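Local atomic coordinates of SusD superfamily protein (Bacteroides vulgatus, PDB entry 3MYV), a protein that probably binds polysaccharide or oligosaccharide at the outer membrane as a SusD-family lipoprotein, helping a partner transporter take up glycans. Residues Gly34-Ala39 against Asp263-Leu268; Asp46-Ser51 against Lys276-Lys282; Asn58-Phe63 against His415-Asp420; Gly306-Trp310 against Gly412-Leu416; Tyr428-Ile434 against Glu446-Tyr451. All coordinates share one frame. Where two conformers were deposited one is given. Numbering follows the deposited sequence.

Contact 1 (Gly34-Ala39 against Asp263-Leu268)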
# COMPACT_ATOMS: atom_id res chain seq x y z
N GLY A 34 -1.08 -9.22 4.86
CA GLY A 34 -1.40 -9.44 6.27
C GLY A 34 -0.56 -8.64 7.24
O GLY A 34 -0.98 -8.43 8.39
N ALA A 35 0.62 -8.20 6.80
CA ALA A 35 1.54 -7.44 7.65
C ALA A 35 2.74 -6.84 6.90
O ALA A 35 3.02 -5.64 7.02
CB ALA A 35 2.07 -8.34 8.80
N ALA A 36 3.49 -7.66 6.16
CA ALA A 36 4.81 -7.24 5.65
C ALA A 36 4.79 -5.96 4.81
O ALA A 36 5.71 -5.15 4.93
CB ALA A 36 5.52 -8.36 4.87
N MSE A 37 3.78 -5.78 3.96
CA MSE A 37 3.73 -4.59 3.07
C MSE A 37 3.69 -3.30 3.90
O MSE A 37 4.30 -2.29 3.54
CB MSE A 37 2.51 -4.63 2.15
CG MSE A 37 2.70 -4.96 0.70
SE MSE A 37 4.25 -4.39 -0.27
CE MSE A 37 4.71 -2.72 0.50
N PHE A 38 3.02 -3.36 5.03
CA PHE A 38 2.81 -2.21 5.89
C PHE A 38 4.05 -1.96 6.70
O PHE A 38 4.45 -0.82 6.85
CB PHE A 38 1.57 -2.41 6.76
CG PHE A 38 0.33 -2.66 5.94
CD1 PHE A 38 -0.25 -1.63 5.22
CD2 PHE A 38 -0.22 -3.91 5.86
CE1 PHE A 38 -1.35 -1.86 4.44
CE2 PHE A 38 -1.33 -4.15 5.08
CZ PHE A 38 -1.90 -3.13 4.37
N ALA A 39 4.66 -3.03 7.21
CA ALA A 39 5.95 -2.89 7.89
C ALA A 39 6.93 -2.17 6.98
O ALA A 39 7.68 -1.29 7.40
CB ALA A 39 6.48 -4.25 8.29
N ASP A 263 0.54 -12.74 14.16
CA ASP A 263 1.40 -12.02 13.21
C ASP A 263 0.67 -11.15 12.18
O ASP A 263 1.27 -10.76 11.17
CB ASP A 263 2.51 -12.90 12.58
CG ASP A 263 2.01 -13.89 11.53
OD1 ASP A 263 0.81 -14.15 11.37
OD2 ASP A 263 2.90 -14.44 10.84
N SER A 264 -0.61 -10.87 12.45
CA SER A 264 -1.36 -9.82 11.73
C SER A 264 -0.79 -8.47 12.13
O SER A 264 -0.34 -8.31 13.28
CB SER A 264 -2.87 -9.86 12.06
OG SER A 264 -3.15 -9.47 13.41
N TRP A 265 -0.81 -7.52 11.20
CA TRP A 265 -0.41 -6.13 11.47
C TRP A 265 -1.07 -5.54 12.72
O TRP A 265 -0.42 -4.86 13.51
CB TRP A 265 -0.77 -5.28 10.25
CG TRP A 265 -0.20 -3.87 10.15
CD1 TRP A 265 -0.90 -2.75 9.81
CD2 TRP A 265 1.16 -3.44 10.33
NE1 TRP A 265 -0.07 -1.66 9.75
CE2 TRP A 265 1.20 -2.06 10.04
CE3 TRP A 265 2.35 -4.09 10.66
CZ2 TRP A 265 2.36 -1.32 10.13
CZ3 TRP A 265 3.52 -3.35 10.73
CH2 TRP A 265 3.52 -1.98 10.46
N GLY A 266 -2.35 -5.84 12.91
CA GLY A 266 -3.08 -5.41 14.09
C GLY A 266 -2.50 -5.86 15.42
O GLY A 266 -2.48 -5.12 16.39
N TYR A 267 -1.99 -7.08 15.46
CA TYR A 267 -1.38 -7.60 16.68
C TYR A 267 0.07 -7.19 16.83
O TYR A 267 0.53 -6.90 17.94
CB TYR A 267 -1.53 -9.12 16.73
CG TYR A 267 -1.36 -9.75 18.08
CD1 TYR A 267 -0.11 -10.12 18.55
CD2 TYR A 267 -2.47 -10.06 18.88
CE1 TYR A 267 0.05 -10.76 19.79
CE2 TYR A 267 -2.31 -10.67 20.10
CZ TYR A 267 -1.05 -11.04 20.56
OH TYR A 267 -0.91 -11.69 21.80
N LEU A 268 0.78 -7.06 15.71
CA LEU A 268 2.18 -6.61 15.76
C LEU A 268 2.33 -5.18 16.25
O LEU A 268 3.26 -4.88 16.99
CB LEU A 268 2.82 -6.74 14.38
CG LEU A 268 2.90 -8.14 13.79
CD1 LEU A 268 3.46 -7.99 12.36
CD2 LEU A 268 3.78 -9.04 14.64
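Two helix starts meet here, from parts of the chain more than 220 residues apart. Asp263 stays at the margin. Its carbonyl O lies 3.5 Å from Ala35 CB, and its carboxylate turns to Ser30. Ser264 is the N-cap of helix 265-268. Its OG accepts a weak bond from Tyr267 N (3.4 Å) and also pairs with Gly261 O. Trp265 carries most of the contact. Its backbone N donates to Gly34 O at 3.0 Å, so the first turn of one helix is tied to the residue before Ala35, the N-cap of the other. Its indole lies along helix 36-43. Phe38 CB sits over the five-membered ring, 3.5 Å from the centroid, a CH-pi contact. The Phe38 ring forms an offset stack with that ring, with centroids 5.0 Å apart and planes at 26°. Ala39 CB adds a contact of 3.9 Å to Trp265 CZ3. Ala39 N, 3.6 Å from Trp265 CH2, lies over the same face as Phe38 CB. Ala35 CB packs on Trp265 CB at 4.4 Å. Leu268 closes the segment, with CD1 3.8 Å from Ala35 CB. The contact is buried and joins the N-terminal part of this SusD-family protein to its later half. Trp265 NE1 bonds to Gly393 O. Its ring also touches Asp42 and Met43 farther along helix 36-43, Cys57 of helix 56-61 and Asn329 of strand 329-333.

Contact 2 (Asp46-Ser51 against Lys276-Lys282)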
# COMPACT_ATOMS: atom_id res chain seq x y z
N ASP A 46 9.70 8.10 8.26
CA ASP A 46 10.08 8.88 9.45
C ASP A 46 9.01 8.93 10.54
O ASP A 46 9.21 9.56 11.60
CB ASP A 46 10.46 10.31 9.01
CG ASP A 46 9.32 11.02 8.32
OD1 ASP A 46 8.31 10.37 8.01
OD2 ASP A 46 9.44 12.24 8.09
N ASP A 47 7.87 8.28 10.29
CA ASP A 47 6.71 8.39 11.21
C ASP A 47 6.44 7.20 12.10
O ASP A 47 5.72 7.32 13.11
CB ASP A 47 5.44 8.68 10.41
CG ASP A 47 5.43 10.09 9.82
OD1 ASP A 47 5.97 11.01 10.48
OD2 ASP A 47 4.85 10.26 8.71
N MSE A 48 7.02 6.05 11.75
CA MSE A 48 6.99 4.86 12.60
C MSE A 48 8.36 4.26 12.69
O MSE A 48 9.18 4.42 11.79
CB MSE A 48 6.03 3.82 12.04
CG MSE A 48 4.59 4.29 11.93
SE MSE A 48 3.25 2.88 11.88
CE MSE A 48 3.20 2.45 13.75
N GLN A 49 8.62 3.60 13.82
CA GLN A 49 9.89 2.94 14.04
C GLN A 49 9.68 1.63 14.77
O GLN A 49 8.64 1.38 15.40
CB GLN A 49 10.82 3.87 14.84
CG GLN A 49 10.34 4.13 16.27
CD GLN A 49 11.41 4.73 17.14
OE1 GLN A 49 11.64 5.93 17.12
NE2 GLN A 49 12.05 3.88 17.92
N SER A 50 10.70 0.78 14.70
CA SER A 50 10.74 -0.44 15.48
C SER A 50 10.94 -0.19 16.98
O SER A 50 11.52 0.80 17.41
CB SER A 50 11.92 -1.32 14.97
OG SER A 50 11.94 -2.57 15.62
N SER A 51 10.45 -1.13 17.78
CA SER A 51 10.86 -1.25 19.16
C SER A 51 12.14 -2.09 19.15
O SER A 51 12.68 -2.39 18.08
CB SER A 51 9.79 -1.96 19.97
OG SER A 51 9.60 -3.27 19.48
N LYS A 276 5.78 -4.46 18.33
CA LYS A 276 6.87 -4.44 17.37
C LYS A 276 7.30 -3.06 16.93
O LYS A 276 8.42 -2.89 16.40
CB LYS A 276 6.54 -5.24 16.12
CG LYS A 276 6.27 -6.75 16.36
CD LYS A 276 7.42 -7.50 17.04
CE LYS A 276 7.30 -9.02 16.84
NZ LYS A 276 8.43 -9.74 17.54
N GLY A 277 6.44 -2.07 17.13
CA GLY A 277 6.75 -0.73 16.66
C GLY A 277 5.90 0.34 17.32
O GLY A 277 4.89 0.05 17.95
N PHE A 278 6.38 1.58 17.15
CA PHE A 278 5.76 2.79 17.69
C PHE A 278 5.67 3.79 16.59
O PHE A 278 6.33 3.62 15.56
CB PHE A 278 6.65 3.37 18.79
CG PHE A 278 7.10 2.38 19.80
CD1 PHE A 278 6.17 1.53 20.43
CD2 PHE A 278 8.43 2.31 20.18
CE1 PHE A 278 6.58 0.64 21.38
CE2 PHE A 278 8.86 1.42 21.14
CZ PHE A 278 7.93 0.57 21.75
N VAL A 279 4.85 4.84 16.76
CA VAL A 279 5.10 6.05 16.01
C VAL A 279 6.39 6.66 16.55
O VAL A 279 6.79 6.41 17.68
CB VAL A 279 3.92 7.06 16.01
CG1 VAL A 279 2.64 6.35 15.49
CG2 VAL A 279 3.70 7.71 17.39
N THR A 280 7.05 7.46 15.73
CA THR A 280 8.25 8.16 16.15
C THR A 280 7.87 9.39 16.99
O THR A 280 6.68 9.83 17.01
CB THR A 280 9.04 8.64 14.92
OG1 THR A 280 8.17 9.45 14.13
CG2 THR A 280 9.54 7.45 14.09
N GLN A 281 8.85 9.94 17.69
CA GLN A 281 8.65 11.16 18.45
C GLN A 281 8.21 12.29 17.51
O GLN A 281 7.34 13.09 17.86
CB GLN A 281 9.91 11.54 19.23
CG GLN A 281 9.66 12.64 20.26
CD GLN A 281 10.88 13.00 21.08
OE1 GLN A 281 11.61 12.13 21.54
NE2 GLN A 281 11.09 14.29 21.29
N LYS A 282 8.78 12.34 16.31
CA LYS A 282 8.41 13.35 15.31
C LYS A 282 6.92 13.29 14.99
O LYS A 282 6.25 14.32 15.00
CB LYS A 282 9.25 13.17 14.03
CG LYS A 282 8.82 14.03 12.86
CD LYS A 282 8.14 13.21 11.75
CE LYS A 282 7.44 14.10 10.74
NZ LYS A 282 6.69 13.38 9.67
O HOH W 1 11.50 8.72 17.62
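Asp46 opens the contact with its backbone O, which accepts from Thr280 OG1 at 2.7 Å. Its OD2 makes a weak, long salt bridge to Lys282 NZ (3.4 Å), while OD1 pairs with Arg397. Asp47 OD1 gives Lys282 NZ a tighter salt bridge of 2.6 Å. OD2 of Asp47 bonds to Ser388, and Asp47 O accepts from Thr280 N at 2.9 Å. Met48, a selenomethionine, then starts a two-stranded antiparallel sheet. It faces Val279 in a non-hydrogen-bonded pair, with CA atoms 4.1 Å apart. Gln49 and Phe278 form the hydrogen-bonded pair: Gln49 N to Phe278 O and Phe278 N to Gln49 O are both 2.9 Å. A water bridges Gln49 OE1 and Gln281 N, and Gln49 NE2 reaches Tyr414 O. Ser50 pairs with Gly277, where a CB would clash with Gln49 O. Ser51 N ends the run with a 3.0 Å bond to Lys276 O, and Ser51 CB lies 3.6 Å from Phe278 CZ. The sheet lies between helix 56-61, whose Tyr61 touches Gln49 and Ser50, and strands 299-304 and 307-312, which receive Val279.

Contact 3 (Asn58-Phe63 against His415-Asp420)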
# COMPACT_ATOMS: atom_id res chain seq x y z
N ASN A 58 11.48 -4.68 12.59
CA ASN A 58 12.84 -4.34 12.97
C ASN A 58 13.80 -4.34 11.75
O ASN A 58 14.52 -3.38 11.53
CB ASN A 58 13.31 -5.25 14.07
CG ASN A 58 14.66 -4.85 14.61
OD1 ASN A 58 15.67 -5.23 14.07
ND2 ASN A 58 14.66 -4.09 15.68
N THR A 59 13.77 -5.42 10.97
CA THR A 59 14.65 -5.56 9.82
C THR A 59 14.28 -4.52 8.76
O THR A 59 15.16 -3.93 8.18
CB THR A 59 14.64 -7.00 9.27
OG1 THR A 59 13.32 -7.37 8.85
CG2 THR A 59 15.17 -8.01 10.37
N CYS A 60 12.99 -4.25 8.55
CA CYS A 60 12.62 -3.13 7.64
C CYS A 60 13.15 -1.78 8.16
O CYS A 60 13.77 -1.00 7.42
CB CYS A 60 11.11 -3.07 7.40
SG CYS A 60 10.49 -4.43 6.36
N TYR A 61 12.91 -1.49 9.43
CA TYR A 61 13.37 -0.23 10.01
C TYR A 61 14.88 -0.06 9.88
O TYR A 61 15.38 1.02 9.57
CB TYR A 61 12.96 -0.22 11.48
CG TYR A 61 13.50 0.91 12.30
CD1 TYR A 61 13.00 2.19 12.16
CD2 TYR A 61 14.42 0.67 13.31
CE1 TYR A 61 13.48 3.25 12.97
CE2 TYR A 61 14.89 1.69 14.12
CZ TYR A 61 14.42 2.98 13.95
OH TYR A 61 14.91 3.97 14.74
N MSE A 62 15.60 -1.15 10.14
CA MSE A 62 17.06 -1.14 10.12
C MSE A 62 17.64 -1.39 8.72
O MSE A 62 18.86 -1.50 8.57
CB MSE A 62 17.58 -2.19 11.10
CG MSE A 62 17.21 -1.93 12.56
SE MSE A 62 17.92 -0.29 13.27
CE MSE A 62 19.86 -0.67 13.26
N PHE A 63 16.79 -1.47 7.69
CA PHE A 63 17.25 -1.86 6.32
C PHE A 63 18.22 -3.05 6.36
O PHE A 63 19.18 -3.11 5.61
CB PHE A 63 17.84 -0.67 5.55
CG PHE A 63 16.81 0.38 5.17
CD1 PHE A 63 16.22 1.18 6.15
CD2 PHE A 63 16.42 0.55 3.84
CE1 PHE A 63 15.22 2.14 5.82
CE2 PHE A 63 15.44 1.52 3.48
CZ PHE A 63 14.83 2.31 4.47
N HIS A 415 14.57 7.05 18.43
CA HIS A 415 15.11 6.14 17.43
C HIS A 415 16.14 5.19 18.03
O HIS A 415 16.87 5.55 18.98
CB HIS A 415 15.70 6.90 16.25
CG HIS A 415 14.68 7.38 15.26
ND1 HIS A 415 14.10 6.55 14.33
CD2 HIS A 415 14.15 8.61 15.05
CE1 HIS A 415 13.25 7.24 13.60
NE2 HIS A 415 13.24 8.49 14.02
N LEU A 416 16.22 3.99 17.48
CA LEU A 416 17.20 3.01 17.93
C LEU A 416 18.61 3.33 17.47
O LEU A 416 18.82 4.01 16.46
CB LEU A 416 16.83 1.63 17.41
CG LEU A 416 15.43 1.09 17.71
CD1 LEU A 416 15.33 -0.36 17.25
CD2 LEU A 416 15.12 1.21 19.19
N PRO A 417 19.61 2.82 18.21
CA PRO A 417 20.99 3.04 17.75
C PRO A 417 21.22 2.48 16.35
O PRO A 417 20.63 1.48 15.97
CB PRO A 417 21.84 2.26 18.78
CG PRO A 417 20.98 2.12 19.99
CD PRO A 417 19.54 2.07 19.47
N SER A 418 22.08 3.14 15.59
CA SER A 418 22.49 2.69 14.28
C SER A 418 21.43 2.73 13.21
O SER A 418 21.68 2.24 12.11
CB SER A 418 23.12 1.30 14.36
OG SER A 418 24.26 1.34 15.19
N VAL A 419 20.27 3.33 13.48
CA VAL A 419 19.29 3.57 12.42
C VAL A 419 19.96 4.38 11.29
O VAL A 419 20.87 5.19 11.54
CB VAL A 419 18.04 4.31 12.91
CG1 VAL A 419 18.38 5.72 13.42
CG2 VAL A 419 16.97 4.35 11.80
N ASP A 420 19.56 4.11 10.05
CA ASP A 420 20.01 4.93 8.92
C ASP A 420 19.31 6.28 8.98
O ASP A 420 18.09 6.38 8.77
CB ASP A 420 19.75 4.23 7.58
CG ASP A 420 20.57 2.98 7.40
OD1 ASP A 420 21.80 3.06 7.20
OD2 ASP A 420 19.98 1.90 7.50
O HOH W 2 17.89 2.15 9.09
O HOH W 3 21.46 -0.23 7.20
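The polar core is the hydroxyl of Tyr61. Tyr61 OH accepts from Leu416 N at 3.0 Å and shares a hydrogen bond of 2.7 Å with His415 ND1. The tyrosine and imidazole rings are almost coplanar, at 2°, and meet rim to rim. This places the hydroxyl at the edge of the imidazole. Water supplies a second polar link. One molecule joins Tyr61 O (2.8 Å) to both Asp420 N (2.7 Å) and Asp420 OD2 (2.6 Å). Another joins Met62 O (3.2 Å) to Asp420 OD2 (2.6 Å). The aspartate therefore meets the carbonyls at the helix end through solvent. These carbonyls are available because helix 56-61 stops here in a Schellman motif. Phe63, with positive phi, is its C-prime residue. Phe63 N bonds to Cys60 O at 3.1 Å, and the next backbone N bonds to Thr59 O. Across from Tyr61 and Met62, Leu416 to Val419 form a type II beta turn with Ser418 at positive phi. Two turn residues make apolar contacts. Leu416 CG lies 3.7 Å from Tyr61 CE2, and Val419 CG2 lies 3.6 Å from Tyr61 CZ. Met62 CE, a selenomethionine methyl, is in van der Waals contact with the turn's carbonyls, 3.5 Å from Pro417 O and 3.6 Å from Ser418 O. Arg410 bonds to the carbonyls of both Tyr61 and Asp420, and Phe63 makes a cation-pi contact with Lys44.

Contact 4 (Gly306-Trp310 against Gly412-Leu416)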
# COMPACT_ATOMS: atom_id res chain seq x y z
N GLY A 306 12.73 3.67 29.61
CA GLY A 306 12.84 4.85 30.44
C GLY A 306 12.42 6.17 29.80
O GLY A 306 12.75 7.23 30.32
N LYS A 307 11.65 6.10 28.72
CA LYS A 307 11.16 7.28 28.01
C LYS A 307 9.67 7.16 27.69
O LYS A 307 9.13 6.07 27.59
CB LYS A 307 11.88 7.40 26.66
CG LYS A 307 13.30 7.87 26.72
CD LYS A 307 13.84 8.02 25.29
CE LYS A 307 15.01 9.00 25.21
NZ LYS A 307 15.16 9.57 23.83
N THR A 308 9.00 8.30 27.49
CA THR A 308 7.67 8.27 26.93
C THR A 308 7.74 7.94 25.45
O THR A 308 8.56 8.51 24.70
CB THR A 308 6.96 9.61 27.13
OG1 THR A 308 6.97 9.90 28.52
CG2 THR A 308 5.52 9.57 26.62
N VAL A 309 6.90 7.01 25.04
CA VAL A 309 6.72 6.71 23.62
C VAL A 309 5.23 6.66 23.31
O VAL A 309 4.40 6.63 24.22
CB VAL A 309 7.39 5.38 23.17
CG1 VAL A 309 8.88 5.42 23.51
CG2 VAL A 309 6.68 4.15 23.81
N TRP A 310 4.92 6.66 22.02
CA TRP A 310 3.54 6.55 21.58
C TRP A 310 3.43 5.42 20.56
O TRP A 310 4.25 5.31 19.62
CB TRP A 310 3.05 7.85 20.97
CG TRP A 310 2.92 8.99 21.94
CD1 TRP A 310 1.79 9.41 22.58
CD2 TRP A 310 3.96 9.88 22.36
NE1 TRP A 310 2.06 10.48 23.39
CE2 TRP A 310 3.39 10.79 23.27
CE3 TRP A 310 5.33 9.98 22.07
CZ2 TRP A 310 4.13 11.80 23.88
CZ3 TRP A 310 6.07 10.98 22.68
CH2 TRP A 310 5.46 11.88 23.57
N GLY A 412 17.34 11.37 16.18
CA GLY A 412 16.87 11.87 17.47
C GLY A 412 15.67 11.11 18.00
O GLY A 412 15.47 9.93 17.69
N GLY A 413 14.88 11.80 18.82
CA GLY A 413 13.71 11.23 19.45
C GLY A 413 14.06 10.01 20.27
O GLY A 413 14.97 10.03 21.09
N TYR A 414 13.35 8.92 20.02
CA TYR A 414 13.67 7.64 20.60
C TYR A 414 13.99 6.59 19.53
O TYR A 414 13.77 5.39 19.70
CB TYR A 414 12.56 7.19 21.55
CG TYR A 414 11.11 7.31 21.09
CD1 TYR A 414 10.52 6.32 20.30
CD2 TYR A 414 10.30 8.37 21.52
CE1 TYR A 414 9.19 6.41 19.91
CE2 TYR A 414 8.98 8.46 21.16
CZ TYR A 414 8.41 7.48 20.34
OH TYR A 414 7.09 7.57 19.99
N HIS A 415 14.57 7.05 18.43
CA HIS A 415 15.11 6.14 17.43
C HIS A 415 16.14 5.19 18.03
O HIS A 415 16.87 5.55 18.98
CB HIS A 415 15.70 6.90 16.25
CG HIS A 415 14.68 7.38 15.26
ND1 HIS A 415 14.10 6.55 14.33
CD2 HIS A 415 14.15 8.61 15.05
CE1 HIS A 415 13.25 7.24 13.60
NE2 HIS A 415 13.24 8.49 14.02
N LEU A 416 16.22 3.99 17.48
CA LEU A 416 17.20 3.01 17.93
C LEU A 416 18.61 3.33 17.47
O LEU A 416 18.82 4.01 16.46
CB LEU A 416 16.83 1.63 17.41
CG LEU A 416 15.43 1.09 17.71
CD1 LEU A 416 15.33 -0.36 17.25
CD2 LEU A 416 15.12 1.21 19.19
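Tyr414, in the loop after strand 408-409, packs on the hairpin of antiparallel strands 299-304 and 307-312. Its chi1 is p (46°), and CA-to-CB points toward strand 307-312, so the ring lies against the strand. Val309, at chi1 m, puts CG1 squarely over the ring, 3.5 Å from the centroid and 3° off its normal, a CH-pi contact. Tyr414 CE2 comes within 3.6 Å of Thr308 O. Trp310, also at chi1 m, brings its indole edge to the phenol: CE3 is 3.6 Å from Tyr414 OH. The same hydroxyl accepts from Trp310 N at 3.1 Å. Lys307 has chi1 m and an extended chain beyond it. Its CD passes 4.0 Å from Tyr414 CB, and its NZ ends 2.8 Å from Gly413 O. His415 N bonds to Gly412 O at 3.1 Å, closing a turn around Gly413, whose positive phi favours glycine, and Tyr414. Tyr414 OH also bonds to Val279 O. One phenol combines an apolar ring face with a polar tip, tying the loop to two strands.

Contact 5 (Tyr428-Ile434 against Glu446-Tyr451)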
# COMPACT_ATOMS: atom_id res chain seq x y z
N TYR A 428 21.46 2.39 -1.53
CA TYR A 428 21.37 1.13 -2.27
C TYR A 428 20.32 0.20 -1.69
O TYR A 428 19.79 -0.67 -2.41
CB TYR A 428 22.73 0.45 -2.41
CG TYR A 428 23.23 -0.35 -1.22
CD1 TYR A 428 23.85 0.26 -0.14
CD2 TYR A 428 23.11 -1.73 -1.20
CE1 TYR A 428 24.32 -0.47 0.93
CE2 TYR A 428 23.59 -2.47 -0.15
CZ TYR A 428 24.19 -1.84 0.93
OH TYR A 428 24.64 -2.58 1.99
N LYS A 429 19.99 0.40 -0.42
CA LYS A 429 18.98 -0.45 0.22
C LYS A 429 17.59 0.16 0.18
O LYS A 429 16.69 -0.34 0.86
CB LYS A 429 19.42 -0.83 1.64
CG LYS A 429 20.70 -1.65 1.61
CD LYS A 429 20.99 -2.35 2.89
CE LYS A 429 21.52 -1.41 3.96
NZ LYS A 429 22.03 -2.19 5.12
N CYS A 430 17.38 1.20 -0.64
CA CYS A 430 16.01 1.67 -0.91
C CYS A 430 15.22 0.72 -1.80
O CYS A 430 14.02 0.91 -2.02
CB CYS A 430 15.98 3.11 -1.48
SG CYS A 430 16.37 3.24 -3.28
N VAL A 431 15.90 -0.33 -2.28
CA VAL A 431 15.27 -1.51 -2.85
C VAL A 431 15.76 -2.74 -2.12
O VAL A 431 16.86 -2.74 -1.54
CB VAL A 431 15.57 -1.66 -4.36
CG1 VAL A 431 14.90 -0.53 -5.16
CG2 VAL A 431 17.09 -1.70 -4.63
N LEU A 432 14.93 -3.78 -2.13
CA LEU A 432 15.33 -5.09 -1.60
C LEU A 432 16.26 -5.80 -2.56
O LEU A 432 16.24 -5.51 -3.78
CB LEU A 432 14.12 -5.98 -1.37
CG LEU A 432 13.20 -5.60 -0.22
CD1 LEU A 432 11.92 -6.39 -0.34
CD2 LEU A 432 13.83 -5.77 1.18
N PRO A 433 17.10 -6.71 -2.03
CA PRO A 433 17.90 -7.49 -2.97
C PRO A 433 17.09 -8.62 -3.63
O PRO A 433 16.10 -9.12 -3.07
CB PRO A 433 18.99 -8.06 -2.08
CG PRO A 433 18.27 -8.30 -0.76
CD PRO A 433 17.33 -7.12 -0.64
N ILE A 434 17.51 -8.99 -4.83
CA ILE A 434 17.02 -10.17 -5.51
C ILE A 434 17.45 -11.40 -4.67
O ILE A 434 18.64 -11.49 -4.30
CB ILE A 434 17.60 -10.27 -6.97
CG1 ILE A 434 17.30 -9.01 -7.82
CG2 ILE A 434 17.08 -11.55 -7.66
CD1 ILE A 434 15.84 -8.66 -7.99
N GLU A 446 21.13 -9.76 -12.96
CA GLU A 446 21.81 -8.77 -12.13
C GLU A 446 21.20 -8.66 -10.75
O GLU A 446 19.99 -8.68 -10.60
CB GLU A 446 21.75 -7.41 -12.80
CG GLU A 446 22.37 -7.46 -14.17
CD GLU A 446 23.07 -6.19 -14.53
OE1 GLU A 446 24.13 -5.93 -13.93
OE2 GLU A 446 22.58 -5.49 -15.43
N GLN A 447 22.05 -8.54 -9.74
CA GLN A 447 21.65 -8.21 -8.39
C GLN A 447 21.50 -6.69 -8.35
O GLN A 447 22.13 -5.97 -9.15
CB GLN A 447 22.68 -8.70 -7.38
CG GLN A 447 22.37 -8.43 -5.90
CD GLN A 447 21.02 -8.91 -5.48
OE1 GLN A 447 20.04 -8.16 -5.57
NE2 GLN A 447 20.95 -10.17 -5.03
N ASN A 448 20.65 -6.19 -7.47
CA ASN A 448 20.57 -4.75 -7.27
C ASN A 448 21.92 -4.21 -6.81
O ASN A 448 22.64 -4.87 -6.07
CB ASN A 448 19.43 -4.37 -6.31
CG ASN A 448 18.09 -4.31 -7.02
OD1 ASN A 448 18.04 -3.96 -8.21
ND2 ASN A 448 17.00 -4.66 -6.33
N PRO A 449 22.28 -3.01 -7.28
CA PRO A 449 23.61 -2.45 -7.02
C PRO A 449 23.87 -2.34 -5.52
O PRO A 449 22.94 -2.12 -4.75
CB PRO A 449 23.55 -1.04 -7.64
CG PRO A 449 22.21 -0.81 -8.05
CD PRO A 449 21.43 -2.11 -8.08
N GLY A 450 25.11 -2.57 -5.10
CA GLY A 450 25.49 -2.44 -3.70
C GLY A 450 25.42 -3.73 -2.92
O GLY A 450 26.22 -3.96 -2.01
N TYR A 451 24.46 -4.59 -3.25
CA TYR A 451 24.29 -5.83 -2.54
C TYR A 451 25.39 -6.81 -2.97
O TYR A 451 25.88 -6.71 -4.09
CB TYR A 451 22.90 -6.42 -2.82
CG TYR A 451 21.78 -5.74 -2.07
CD1 TYR A 451 21.60 -5.96 -0.71
CD2 TYR A 451 20.89 -4.88 -2.71
CE1 TYR A 451 20.56 -5.36 -0.01
CE2 TYR A 451 19.84 -4.29 -2.03
CZ TYR A 451 19.68 -4.53 -0.68
OH TYR A 451 18.67 -3.94 0.03
O HOH W 4 20.42 -1.40 -4.97
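Four side-chain-mediated hydrogen bonds hold these two loops together. Tyr451 OH donates to Val431 O at 2.7 Å. Asn448 ND2 donates to Leu432 O at 2.8 Å, while its OD1 pairs with Arg157. Gln447 makes a two-way link to one residue: OE1 accepts from Ile434 N and NE2 donates to Ile434 O, each at 2.8 Å. OE1 also accepts from Asn448 N at 2.8 Å. A water bridges Tyr428 O (2.7 Å) and Pro449 O (2.6 Å). Packing centres on the Tyr451 ring. Pro433 CB lies over one face, 3.5 Å from the centroid, a CH-pi contact. Tyr428 turns its edge to the opposite face in a T-shaped pair, with centroids 5.2 Å apart and planes at 69°. Asn448 to Tyr451 form a type II beta turn. Gly450 in it has positive phi, and a CB there would clash with Tyr428 CD2, 2.4 Å away. Val431 CG2 packs 3.4 Å from Asn448 ND2. Side-chain amides and a phenol here replace the backbone pairing of a sheet. They meet the backbone groups of 428-434 without a regular strand, and so tie the C-terminal tail to the loop before helix 438-441.

Contacts 2, 3 and 4 form one cluster. The centre of contact 2 is about 10 Å from that of contact 3 and about 8 Å from that of contact 4. The loop 412-420 serves both contact 3 and contact 4, which share His415 and Leu416. Tyr414 O and Gln49 NE2 lie 2.9 Å apart, and Ser50 OG and Asn58 ND2 lie 3.1 Å apart. Contact 1 joins contact 2 through Leu268 O and Lys276 N, 2.9 Å apart. Contact 5 is remote, but Lys429 NZ comes within 3.0 Å of Phe63 O in contact 3. In contact 1, the Ser264 side chain lies about 6 Å from the sodium ion bound at Asn254, Ser255, Asp258, Pro260 and Leu325.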